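Local coordinates for putative uncharacterized protein (Singapore grouper iridovirus, PDB 3RJ2) that is a viral protein of the ORF158L-like family that binds histone H3, at residues A[38-47]-A[82-90]; A[54-64]-A[91-102]. All coordinates share one frame; numbering follows the deposited sequence.

Contact 1: A[38-47]-A[82-90]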
loop_
_atom_site.group_PDB
_atom_site.type_symbol
_atom_site.label_atom_id
_atom_site.label_comp_id
_atom_site.label_asym_id
_atom_site.label_seq_id
_atom_site.Cartn_x
_atom_site.Cartn_y
_atom_site.Cartn_z
ATOM N N PHE A 38 -9.928 -7.022 -2.360
ATOM C CA PHE A 38 -11.091 -6.304 -2.897
ATOM C C PHE A 38 -12.390 -7.076 -2.654
ATOM O O PHE A 38 -12.457 -8.273 -2.951
ATOM C CB PHE A 38 -10.942 -6.048 -4.399
ATOM C CG PHE A 38 -9.754 -5.167 -4.778
ATOM C CD1 PHE A 38 -9.005 -4.495 -3.811
ATOM C CD2 PHE A 38 -9.412 -4.998 -6.117
ATOM C CE1 PHE A 38 -7.934 -3.677 -4.180
ATOM C CE2 PHE A 38 -8.345 -4.182 -6.488
ATOM C CZ PHE A 38 -7.608 -3.528 -5.524
ATOM N N PRO A 39 -13.414 -6.403 -2.094
ATOM C CA PRO A 39 -14.738 -7.026 -2.004
ATOM C C PRO A 39 -15.511 -6.885 -3.328
ATOM O O PRO A 39 -16.541 -7.535 -3.508
ATOM C CB PRO A 39 -15.413 -6.239 -0.880
ATOM C CG PRO A 39 -14.811 -4.862 -0.973
ATOM C CD PRO A 39 -13.372 -5.098 -1.404
ATOM N N GLU A 40 -14.984 -6.057 -4.239
ATOM C CA GLU A 40 -15.568 -5.800 -5.562
ATOM C C GLU A 40 -14.475 -5.227 -6.470
ATOM O O GLU A 40 -13.433 -4.797 -5.982
ATOM C CB GLU A 40 -16.735 -4.809 -5.455
ATOM C CG GLU A 40 -16.324 -3.409 -4.980
ATOM C CD GLU A 40 -17.505 -2.469 -4.811
ATOM O OE1 GLU A 40 -18.232 -2.235 -5.801
ATOM O OE2 GLU A 40 -17.700 -1.951 -3.690
ATOM N N LYS A 41 -14.708 -5.208 -7.778
ATOM C CA LYS A 41 -13.701 -4.688 -8.713
ATOM C C LYS A 41 -13.603 -3.161 -8.624
ATOM O O LYS A 41 -14.607 -2.447 -8.563
ATOM C CB LYS A 41 -13.978 -5.131 -10.163
ATOM C CG LYS A 41 -14.212 -6.650 -10.318
ATOM C CD LYS A 41 -14.189 -7.108 -11.782
ATOM C CE LYS A 41 -14.561 -8.613 -11.903
ATOM N NZ LYS A 41 -14.047 -9.280 -13.157
ATOM N N TYR A 42 -12.384 -2.659 -8.578
ATOM C CA TYR A 42 -12.199 -1.226 -8.546
ATOM C C TYR A 42 -11.531 -0.870 -9.837
ATOM O O TYR A 42 -10.913 -1.733 -10.442
ATOM C CB TYR A 42 -11.320 -0.829 -7.369
ATOM C CG TYR A 42 -11.925 -1.072 -6.007
ATOM C CD1 TYR A 42 -13.163 -0.540 -5.659
ATOM C CD2 TYR A 42 -11.233 -1.807 -5.052
ATOM C CE1 TYR A 42 -13.702 -0.742 -4.401
ATOM C CE2 TYR A 42 -11.762 -2.017 -3.792
ATOM C CZ TYR A 42 -12.990 -1.486 -3.474
ATOM O OH TYR A 42 -13.504 -1.727 -2.225
ATOM N N THR A 43 -11.639 0.384 -10.258
ATOM C CA THR A 43 -10.999 0.826 -11.489
ATOM C C THR A 43 -10.024 1.967 -11.249
ATOM O O THR A 43 -9.195 2.277 -12.105
ATOM C CB THR A 43 -12.017 1.319 -12.487
ATOM O OG1 THR A 43 -12.733 2.411 -11.902
ATOM C CG2 THR A 43 -12.995 0.183 -12.872
ATOM N N LEU A 44 -10.115 2.592 -10.084
ATOM C CA LEU A 44 -9.311 3.768 -9.809
ATOM C C LEU A 44 -8.998 3.835 -8.324
ATOM O O LEU A 44 -9.860 3.555 -7.483
ATOM C CB LEU A 44 -10.044 5.041 -10.283
ATOM C CG LEU A 44 -9.206 6.324 -10.393
ATOM C CD1 LEU A 44 -8.177 6.219 -11.517
ATOM C CD2 LEU A 44 -10.067 7.563 -10.577
ATOM N N LEU A 45 -7.754 4.177 -8.005
ATOM C CA LEU A 45 -7.355 4.466 -6.637
ATOM C C LEU A 45 -6.969 5.945 -6.520
ATOM O O LEU A 45 -6.029 6.377 -7.164
ATOM C CB LEU A 45 -6.193 3.559 -6.204
ATOM C CG LEU A 45 -5.462 3.915 -4.884
ATOM C CD1 LEU A 45 -6.414 3.850 -3.706
ATOM C CD2 LEU A 45 -4.267 3.020 -4.629
ATOM N N ARG A 46 -7.704 6.708 -5.716
ATOM C CA ARG A 46 -7.324 8.084 -5.406
ATOM C C ARG A 46 -6.712 8.116 -4.004
ATOM O O ARG A 46 -7.346 7.731 -3.037
ATOM C CB ARG A 46 -8.526 9.028 -5.492
ATOM C CG ARG A 46 -9.298 8.944 -6.815
ATOM C CD ARG A 46 -10.611 9.721 -6.783
ATOM N NE ARG A 46 -10.399 11.148 -6.559
ATOM C CZ ARG A 46 -10.052 12.024 -7.505
ATOM N NH1 ARG A 46 -9.866 11.625 -8.767
ATOM N NH2 ARG A 46 -9.876 13.307 -7.182
ATOM N N TYR A 47 -5.472 8.568 -3.899
ATOM C CA TYR A 47 -4.786 8.528 -2.621
ATOM C C TYR A 47 -4.406 9.917 -2.128
ATOM O O TYR A 47 -4.263 10.849 -2.911
ATOM C CB TYR A 47 -3.538 7.643 -2.725
ATOM C CG TYR A 47 -2.596 8.080 -3.816
ATOM C CD1 TYR A 47 -1.639 9.066 -3.582
ATOM C CD2 TYR A 47 -2.659 7.502 -5.096
ATOM C CE1 TYR A 47 -0.771 9.486 -4.597
ATOM C CE2 TYR A 47 -1.795 7.909 -6.113
ATOM C CZ TYR A 47 -0.856 8.901 -5.862
ATOM O OH TYR A 47 0.008 9.305 -6.871
ATOM N N LEU A 82 1.350 13.761 -0.324
ATOM C CA LEU A 82 1.366 13.403 -1.738
ATOM C C LEU A 82 0.009 12.883 -2.169
ATOM O O LEU A 82 -0.488 11.914 -1.625
ATOM C CB LEU A 82 2.464 12.365 -2.028
ATOM C CG LEU A 82 2.555 11.715 -3.407
ATOM C CD1 LEU A 82 2.855 12.739 -4.470
ATOM C CD2 LEU A 82 3.630 10.653 -3.400
ATOM N N GLU A 83 -0.578 13.548 -3.160
ATOM C CA GLU A 83 -1.911 13.243 -3.627
ATOM C C GLU A 83 -1.876 12.937 -5.107
ATOM O O GLU A 83 -1.050 13.479 -5.872
ATOM C CB GLU A 83 -2.869 14.403 -3.319
ATOM C CG GLU A 83 -2.946 14.703 -1.812
ATOM C CD GLU A 83 -4.073 15.651 -1.395
ATOM O OE1 GLU A 83 -4.416 16.570 -2.179
ATOM O OE2 GLU A 83 -4.593 15.492 -0.251
ATOM N N GLY A 84 -2.771 12.051 -5.513
ATOM C CA GLY A 84 -2.849 11.664 -6.898
ATOM C C GLY A 84 -3.773 10.494 -7.063
ATOM O O GLY A 84 -4.474 10.101 -6.139
ATOM N N SER A 85 -3.775 9.930 -8.258
ATOM C CA SER A 85 -4.587 8.767 -8.491
ATOM C C SER A 85 -3.861 7.792 -9.379
ATOM O O SER A 85 -2.897 8.149 -10.057
ATOM C CB SER A 85 -5.962 9.144 -9.052
ATOM O OG SER A 85 -5.832 9.762 -10.302
ATOM N N LEU A 86 -4.342 6.558 -9.335
ATOM C CA LEU A 86 -3.740 5.401 -9.980
ATOM C C LEU A 86 -4.830 4.542 -10.597
ATOM O O LEU A 86 -5.849 4.270 -9.944
ATOM C CB LEU A 86 -3.079 4.519 -8.926
ATOM C CG LEU A 86 -1.583 4.393 -8.758
ATOM C CD1 LEU A 86 -1.403 3.105 -7.980
ATOM C CD2 LEU A 86 -0.868 4.313 -10.133
ATOM N N ALA A 87 -4.590 4.062 -11.809
ATOM C CA ALA A 87 -5.499 3.115 -12.423
ATOM C C ALA A 87 -5.343 1.753 -11.744
ATOM O O ALA A 87 -4.245 1.346 -11.435
ATOM C CB ALA A 87 -5.238 3.015 -13.924
ATOM N N VAL A 88 -6.462 1.086 -11.482
ATOM C CA VAL A 88 -6.466 -0.267 -10.941
ATOM C C VAL A 88 -6.617 -1.245 -12.128
ATOM O O VAL A 88 -7.543 -1.106 -12.931
ATOM C CB VAL A 88 -7.615 -0.449 -9.901
ATOM C CG1 VAL A 88 -7.620 -1.848 -9.333
ATOM C CG2 VAL A 88 -7.504 0.591 -8.757
ATOM N N PRO A 89 -5.686 -2.213 -12.270
ATOM C CA PRO A 89 -5.753 -3.190 -13.364
ATOM C C PRO A 89 -7.079 -3.965 -13.382
ATOM O O PRO A 89 -7.649 -4.232 -12.319
ATOM C CB PRO A 89 -4.600 -4.155 -13.048
ATOM C CG PRO A 89 -3.656 -3.386 -12.200
ATOM C CD PRO A 89 -4.482 -2.394 -11.433
ATOM N N LYS A 90 -7.549 -4.314 -14.581
ATOM C CA LYS A 90 -8.731 -5.163 -14.792
ATOM C C LYS A 90 -8.785 -6.402 -13.892
ATOM O O LYS A 90 -9.838 -6.736 -13.327
ATOM C CB LYS A 90 -8.793 -5.614 -16.278
ATOM C CG LYS A 90 -9.855 -4.894 -17.122
ATOM C CD LYS A 90 -9.863 -5.335 -18.620
ATOM C CE LYS A 90 -10.934 -4.544 -19.404
ATOM N NZ LYS A 90 -10.698 -4.415 -20.897
#
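Leu45 and Leu86 face each other as a hydrogen-bonded pair where strand 44-47 runs antiparallel to strand 82-87, the short axes 4.5 Å apart at closest and 166° between their directions. Leu45 N gives a nearly straight bond of 2.7 Å to Leu86 O, and Leu86 N returns one to Leu45 O; Tyr47 and Gly84 repeat the exchange two residues on. Beyond Leu44 the ladder changes character: Val88 N still reaches Thr43 O at 3.0 Å, but it sits well above the plane of that carbonyl.

Tyr47 carries the largest share of the buried surface. Its CG lies between the backbone N and the carbonyl carbon (chi1 56°), which swings the ring across the partner strand and lays one face over Gly84. Gly84 CA stands 4.0 Å from the ring centroid in a CH-pi contact, with Gly84 O over the same ring nearer its rim. Leu82 O meets the ring at its edge, 3.6 Å from Tyr47 CD1, while Leu82 CG and Leu86 CG pack against CE1 and CE2.

At the other end Val88 points toward 38-47. With chi1 -180° its CG1 lies 3.5 Å from Tyr42 O and 3.8 Å from Phe38 CE2, leaving CG2 against Leu44 and 4.1 Å from Leu45 CB. On the face that carries Leu44 and Arg46, Ser85 CB lies against Arg46 CG. On the other face, Leu45 packs on Cys9 and Phe11 of neighbouring strand 6-12, while Tyr47 meets Leu74 and Leu86 meets Val59 and Thr72, all three in the six-stranded sheet.

Thr43 and Leu44 together face Val12 in a classic beta bulge, and strands 44-50 and 81-87 form one margin of a four-stranded antiparallel sheet, with 81-87 outermost within the chain.

Contact 2: A[54-64]-A[91-102]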
loop_
_atom_site.group_PDB
_atom_site.type_symbol
_atom_site.label_atom_id
_atom_site.label_comp_id
_atom_site.label_asym_id
_atom_site.label_seq_id
_atom_site.Cartn_x
_atom_site.Cartn_y
_atom_site.Cartn_z
ATOM N N PHE A 54 10.635 13.352 0.107
ATOM C CA PHE A 54 11.529 12.351 -0.480
ATOM C C PHE A 54 11.233 10.908 -0.049
ATOM O O PHE A 54 12.018 10.014 -0.346
ATOM C CB PHE A 54 13.020 12.721 -0.285
ATOM C CG PHE A 54 13.373 14.114 -0.769
ATOM C CD1 PHE A 54 13.510 14.387 -2.127
ATOM C CD2 PHE A 54 13.529 15.158 0.133
ATOM C CE1 PHE A 54 13.815 15.683 -2.574
ATOM C CE2 PHE A 54 13.830 16.455 -0.310
ATOM C CZ PHE A 54 13.971 16.707 -1.661
ATOM N N MET A 55 10.096 10.670 0.615
ATOM C CA MET A 55 9.660 9.277 0.884
ATOM C C MET A 55 9.213 8.592 -0.409
ATOM O O MET A 55 8.741 9.240 -1.330
ATOM C CB MET A 55 8.493 9.228 1.879
ATOM C CG MET A 55 8.867 9.061 3.340
ATOM S SD MET A 55 7.337 8.901 4.286
ATOM C CE MET A 55 7.999 9.075 5.943
ATOM N N ARG A 56 9.350 7.276 -0.464
ATOM C CA ARG A 56 8.830 6.525 -1.585
ATOM C C ARG A 56 7.955 5.426 -1.028
ATOM O O ARG A 56 8.321 4.806 -0.042
ATOM C CB ARG A 56 9.974 5.942 -2.403
ATOM C CG ARG A 56 9.565 4.940 -3.455
ATOM C CD ARG A 56 10.492 5.035 -4.646
ATOM N NE ARG A 56 11.445 3.944 -4.672
ATOM C CZ ARG A 56 12.549 3.928 -5.420
ATOM N NH1 ARG A 56 12.865 4.964 -6.200
ATOM N NH2 ARG A 56 13.350 2.875 -5.371
ATOM N N HIS A 57 6.809 5.201 -1.659
ATOM C CA HIS A 57 5.946 4.065 -1.331
ATOM C C HIS A 57 5.726 3.203 -2.567
ATOM O O HIS A 57 5.777 3.699 -3.696
ATOM C CB HIS A 57 4.602 4.546 -0.776
ATOM C CG HIS A 57 4.739 5.646 0.225
ATOM N ND1 HIS A 57 4.297 6.933 -0.012
ATOM C CD2 HIS A 57 5.327 5.670 1.443
ATOM C CE1 HIS A 57 4.588 7.696 1.028
ATOM N NE2 HIS A 57 5.211 6.953 1.926
ATOM N N ARG A 58 5.477 1.920 -2.352
ATOM C CA ARG A 58 5.115 1.041 -3.438
ATOM C C ARG A 58 3.653 0.607 -3.305
ATOM O O ARG A 58 3.207 0.158 -2.242
ATOM C CB ARG A 58 6.050 -0.159 -3.447
ATOM C CG ARG A 58 5.980 -0.994 -4.661
ATOM C CD ARG A 58 6.956 -2.157 -4.524
ATOM N NE ARG A 58 6.327 -3.387 -4.954
ATOM C CZ ARG A 58 6.748 -4.173 -5.934
ATOM N NH1 ARG A 58 7.855 -3.895 -6.608
ATOM N NH2 ARG A 58 6.049 -5.255 -6.214
ATOM N N VAL A 59 2.911 0.780 -4.397
ATOM C CA VAL A 59 1.558 0.249 -4.537
ATOM C C VAL A 59 1.597 -0.884 -5.563
ATOM O O VAL A 59 1.981 -0.676 -6.715
ATOM C CB VAL A 59 0.558 1.328 -5.035
ATOM C CG1 VAL A 59 -0.856 0.767 -5.029
ATOM C CG2 VAL A 59 0.646 2.569 -4.176
ATOM N N THR A 60 1.192 -2.071 -5.132
ATOM C CA THR A 60 1.280 -3.271 -5.947
ATOM C C THR A 60 -0.131 -3.840 -6.036
ATOM O O THR A 60 -0.923 -3.740 -5.073
ATOM C CB THR A 60 2.248 -4.315 -5.313
ATOM O OG1 THR A 60 3.482 -3.671 -4.962
ATOM C CG2 THR A 60 2.553 -5.458 -6.268
ATOM N N PHE A 61 -0.449 -4.380 -7.208
ATOM C CA PHE A 61 -1.679 -5.123 -7.418
ATOM C C PHE A 61 -1.368 -6.577 -7.760
ATOM O O PHE A 61 -0.385 -6.874 -8.465
ATOM C CB PHE A 61 -2.505 -4.494 -8.539
ATOM C CG PHE A 61 -2.924 -3.082 -8.259
ATOM C CD1 PHE A 61 -2.266 -2.023 -8.863
ATOM C CD2 PHE A 61 -3.952 -2.815 -7.362
ATOM C CE1 PHE A 61 -2.650 -0.703 -8.590
ATOM C CE2 PHE A 61 -4.332 -1.506 -7.073
ATOM C CZ PHE A 61 -3.686 -0.449 -7.696
ATOM N N PHE A 62 -2.220 -7.462 -7.254
ATOM C CA PHE A 62 -2.123 -8.896 -7.473
ATOM C C PHE A 62 -3.474 -9.400 -7.985
ATOM O O PHE A 62 -4.527 -8.823 -7.655
ATOM C CB PHE A 62 -1.772 -9.623 -6.168
ATOM C CG PHE A 62 -0.586 -9.054 -5.454
ATOM C CD1 PHE A 62 0.712 -9.419 -5.826
ATOM C CD2 PHE A 62 -0.755 -8.147 -4.402
ATOM C CE1 PHE A 62 1.812 -8.891 -5.169
ATOM C CE2 PHE A 62 0.352 -7.610 -3.751
ATOM C CZ PHE A 62 1.632 -7.990 -4.132
ATOM N N ASN A 63 -3.446 -10.464 -8.787
ATOM C CA ASN A 63 -4.686 -11.069 -9.304
ATOM C C ASN A 63 -5.375 -11.985 -8.290
ATOM O O ASN A 63 -4.944 -12.076 -7.136
ATOM C CB ASN A 63 -4.456 -11.742 -10.669
ATOM C CG ASN A 63 -3.592 -12.998 -10.589
ATOM O OD1 ASN A 63 -3.466 -13.634 -9.543
ATOM N ND2 ASN A 63 -3.010 -13.365 -11.715
ATOM N N ALA A 64 -6.448 -12.662 -8.708
ATOM C CA ALA A 64 -7.272 -13.443 -7.791
ATOM C C ALA A 64 -6.550 -14.664 -7.229
ATOM O O ALA A 64 -6.947 -15.200 -6.191
ATOM C CB ALA A 64 -8.586 -13.865 -8.479
ATOM N N ASP A 91 -7.651 -7.089 -13.782
ATOM C CA ASP A 91 -7.540 -8.359 -13.036
ATOM C C ASP A 91 -7.045 -8.216 -11.592
ATOM O O ASP A 91 -6.655 -9.208 -10.960
ATOM C CB ASP A 91 -6.633 -9.345 -13.785
ATOM C CG ASP A 91 -5.360 -8.703 -14.285
ATOM O OD1 ASP A 91 -5.297 -7.458 -14.369
ATOM O OD2 ASP A 91 -4.414 -9.443 -14.619
ATOM N N ALA A 92 -7.051 -6.994 -11.072
ATOM C CA ALA A 92 -6.645 -6.765 -9.697
ATOM C C ALA A 92 -7.717 -7.272 -8.744
ATOM O O ALA A 92 -8.887 -6.921 -8.874
ATOM C CB ALA A 92 -6.345 -5.296 -9.449
ATOM N N ALA A 93 -7.292 -8.116 -7.802
ATOM C CA ALA A 93 -8.145 -8.611 -6.721
ATOM C C ALA A 93 -7.622 -8.189 -5.337
ATOM O O ALA A 93 -8.325 -8.344 -4.329
ATOM C CB ALA A 93 -8.265 -10.123 -6.801
ATOM N N TYR A 94 -6.396 -7.657 -5.304
ATOM C CA TYR A 94 -5.714 -7.235 -4.069
ATOM C C TYR A 94 -4.838 -6.039 -4.321
ATOM O O TYR A 94 -4.231 -5.920 -5.393
ATOM C CB TYR A 94 -4.734 -8.308 -3.548
ATOM C CG TYR A 94 -5.314 -9.640 -3.197
ATOM C CD1 TYR A 94 -5.679 -9.935 -1.891
ATOM C CD2 TYR A 94 -5.446 -10.623 -4.164
ATOM C CE1 TYR A 94 -6.186 -11.185 -1.557
ATOM C CE2 TYR A 94 -5.957 -11.867 -3.853
ATOM C CZ TYR A 94 -6.324 -12.145 -2.552
ATOM O OH TYR A 94 -6.832 -13.389 -2.255
ATOM N N ALA A 95 -4.725 -5.188 -3.305
ATOM C CA ALA A 95 -3.766 -4.099 -3.318
ATOM C C ALA A 95 -2.853 -4.240 -2.104
ATOM O O ALA A 95 -3.249 -4.769 -1.074
ATOM C CB ALA A 95 -4.476 -2.739 -3.310
ATOM N N ARG A 96 -1.624 -3.782 -2.250
ATOM C CA ARG A 96 -0.691 -3.719 -1.154
ATOM C C ARG A 96 0.043 -2.387 -1.260
ATOM O O ARG A 96 0.346 -1.910 -2.366
ATOM C CB ARG A 96 0.269 -4.917 -1.192
ATOM C CG ARG A 96 1.397 -4.914 -0.148
ATOM C CD ARG A 96 2.051 -6.275 -0.029
ATOM N NE ARG A 96 1.127 -7.267 0.527
ATOM C CZ ARG A 96 1.226 -8.584 0.348
ATOM N NH1 ARG A 96 2.205 -9.107 -0.397
ATOM N NH2 ARG A 96 0.337 -9.383 0.915
ATOM N N ILE A 97 0.280 -1.765 -0.112
ATOM C CA ILE A 97 1.150 -0.604 -0.044
ATOM C C ILE A 97 2.341 -0.965 0.834
ATOM O O ILE A 97 2.155 -1.456 1.954
ATOM C CB ILE A 97 0.390 0.641 0.508
ATOM C CG1 ILE A 97 -0.745 1.034 -0.455
ATOM C CG2 ILE A 97 1.338 1.790 0.765
ATOM C CD1 ILE A 97 -1.657 2.174 0.011
ATOM N N HIS A 98 3.555 -0.785 0.315
ATOM C CA HIS A 98 4.749 -0.780 1.156
ATOM C C HIS A 98 5.052 0.690 1.402
ATOM O O HIS A 98 5.486 1.390 0.479
ATOM C CB HIS A 98 5.958 -1.439 0.463
ATOM C CG HIS A 98 5.846 -2.929 0.297
ATOM N ND1 HIS A 98 4.998 -3.517 -0.619
ATOM C CD2 HIS A 98 6.487 -3.946 0.919
ATOM C CE1 HIS A 98 5.109 -4.832 -0.541
ATOM N NE2 HIS A 98 6.014 -5.118 0.378
ATOM N N ALA A 99 4.818 1.153 2.631
ATOM C CA ALA A 99 5.091 2.533 3.031
ATOM C C ALA A 99 6.561 2.780 3.381
ATOM O O ALA A 99 7.181 1.993 4.089
ATOM C CB ALA A 99 4.213 2.905 4.208
ATOM N N ALA A 100 7.102 3.894 2.887
ATOM C CA ALA A 100 8.518 4.237 2.999
ATOM C C ALA A 100 9.382 3.052 2.593
ATOM O O ALA A 100 10.212 2.581 3.371
ATOM C CB ALA A 100 8.877 4.726 4.409
ATOM N N ILE A 101 9.166 2.571 1.368
ATOM C CA ILE A 101 9.988 1.504 0.800
ATOM C C ILE A 101 11.402 2.023 0.520
ATOM O O ILE A 101 12.300 1.240 0.200
ATOM C CB ILE A 101 9.367 0.886 -0.475
ATOM C CG1 ILE A 101 10.062 -0.450 -0.809
ATOM C CG2 ILE A 101 9.440 1.873 -1.645
ATOM C CD1 ILE A 101 9.211 -1.442 -1.528
ATOM N N ASN A 102 11.588 3.342 0.636
ATOM C CA ASN A 102 12.928 3.947 0.565
ATOM C C ASN A 102 13.790 3.535 1.746
ATOM O O ASN A 102 15.014 3.560 1.650
ATOM C CB ASN A 102 12.899 5.478 0.400
ATOM C CG ASN A 102 12.168 6.181 1.508
ATOM O OD1 ASN A 102 12.771 6.934 2.291
ATOM N ND2 ASN A 102 10.865 5.962 1.590
HETATM O O HOH W 1 13.294 1.914 -2.319
HETATM O O HOH W 2 3.263 -2.741 -2.536
HETATM O O HOH W 3 -8.733 -14.285 -4.296
HETATM O O HOH W 4 -7.878 -11.898 -11.110
#
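Water 2 is gripped by Arg58 O, Thr60 OG1 and His98 ND1, tying both strands together on the face that carries these side chains. It lies in the plane of the His98 ring, 2.7 Å from ND1, and donates to Arg58 O. Arg58 NE also bonds Thr60 OG1 at 2.9 Å, so that hydroxyl is held from two directions. Across the strands, His98 N reaches Arg58 O at 2.7 Å.

Phe62 CE2 touches Arg96 CB at 3.7 Å near the ring plane and also lies over one face of the guanidinium, the two planes 55° apart. That guanidinium bonds Thr35, Thr134 and Ala137, and His98 NE2 bonds Thr134. Phe62 O takes Ala93 N and Tyr94 N, a classic beta bulge in which both face Phe62.

At the far end Asn102 CG lies between its backbone N and carbonyl carbon (chi1 58°), bringing ND2 back to a lone pair of Arg56 O at 3.2 Å, with that oxygen near the amide plane. Ile101 CG2 packs on Arg56 CG.

Buried polar groups here are satisfied by water 2, the Arg58-Thr60 bond, strand 31-37 and residues near the C-terminus, which suggests a strand pair held by directed bonds as well as packing.

Contact 1 lies within the four-stranded sheet and contact 2 within the six-stranded one, their centres 11 Å apart. Their segments alternate along the chain: 44-50 leads into 56-62, and 81-87 into 94-98, so each of the two connections passes from the four-stranded sheet to the six-stranded one. They meet at the connections: Phe38 N, just after strand 31-37, and Ala93 O, just before 94-98, are 2.9 Å apart and probably hydrogen-bonded, and Pro89 CD packs 3.4 Å from Phe61 CD1. Between the sheets themselves Leu86 rests on Val59. Contact 1 lies toward the surface, whereas contact 2 is buried near the centre of the chain. Neither can be assigned to histone H3 binding from its geometry alone.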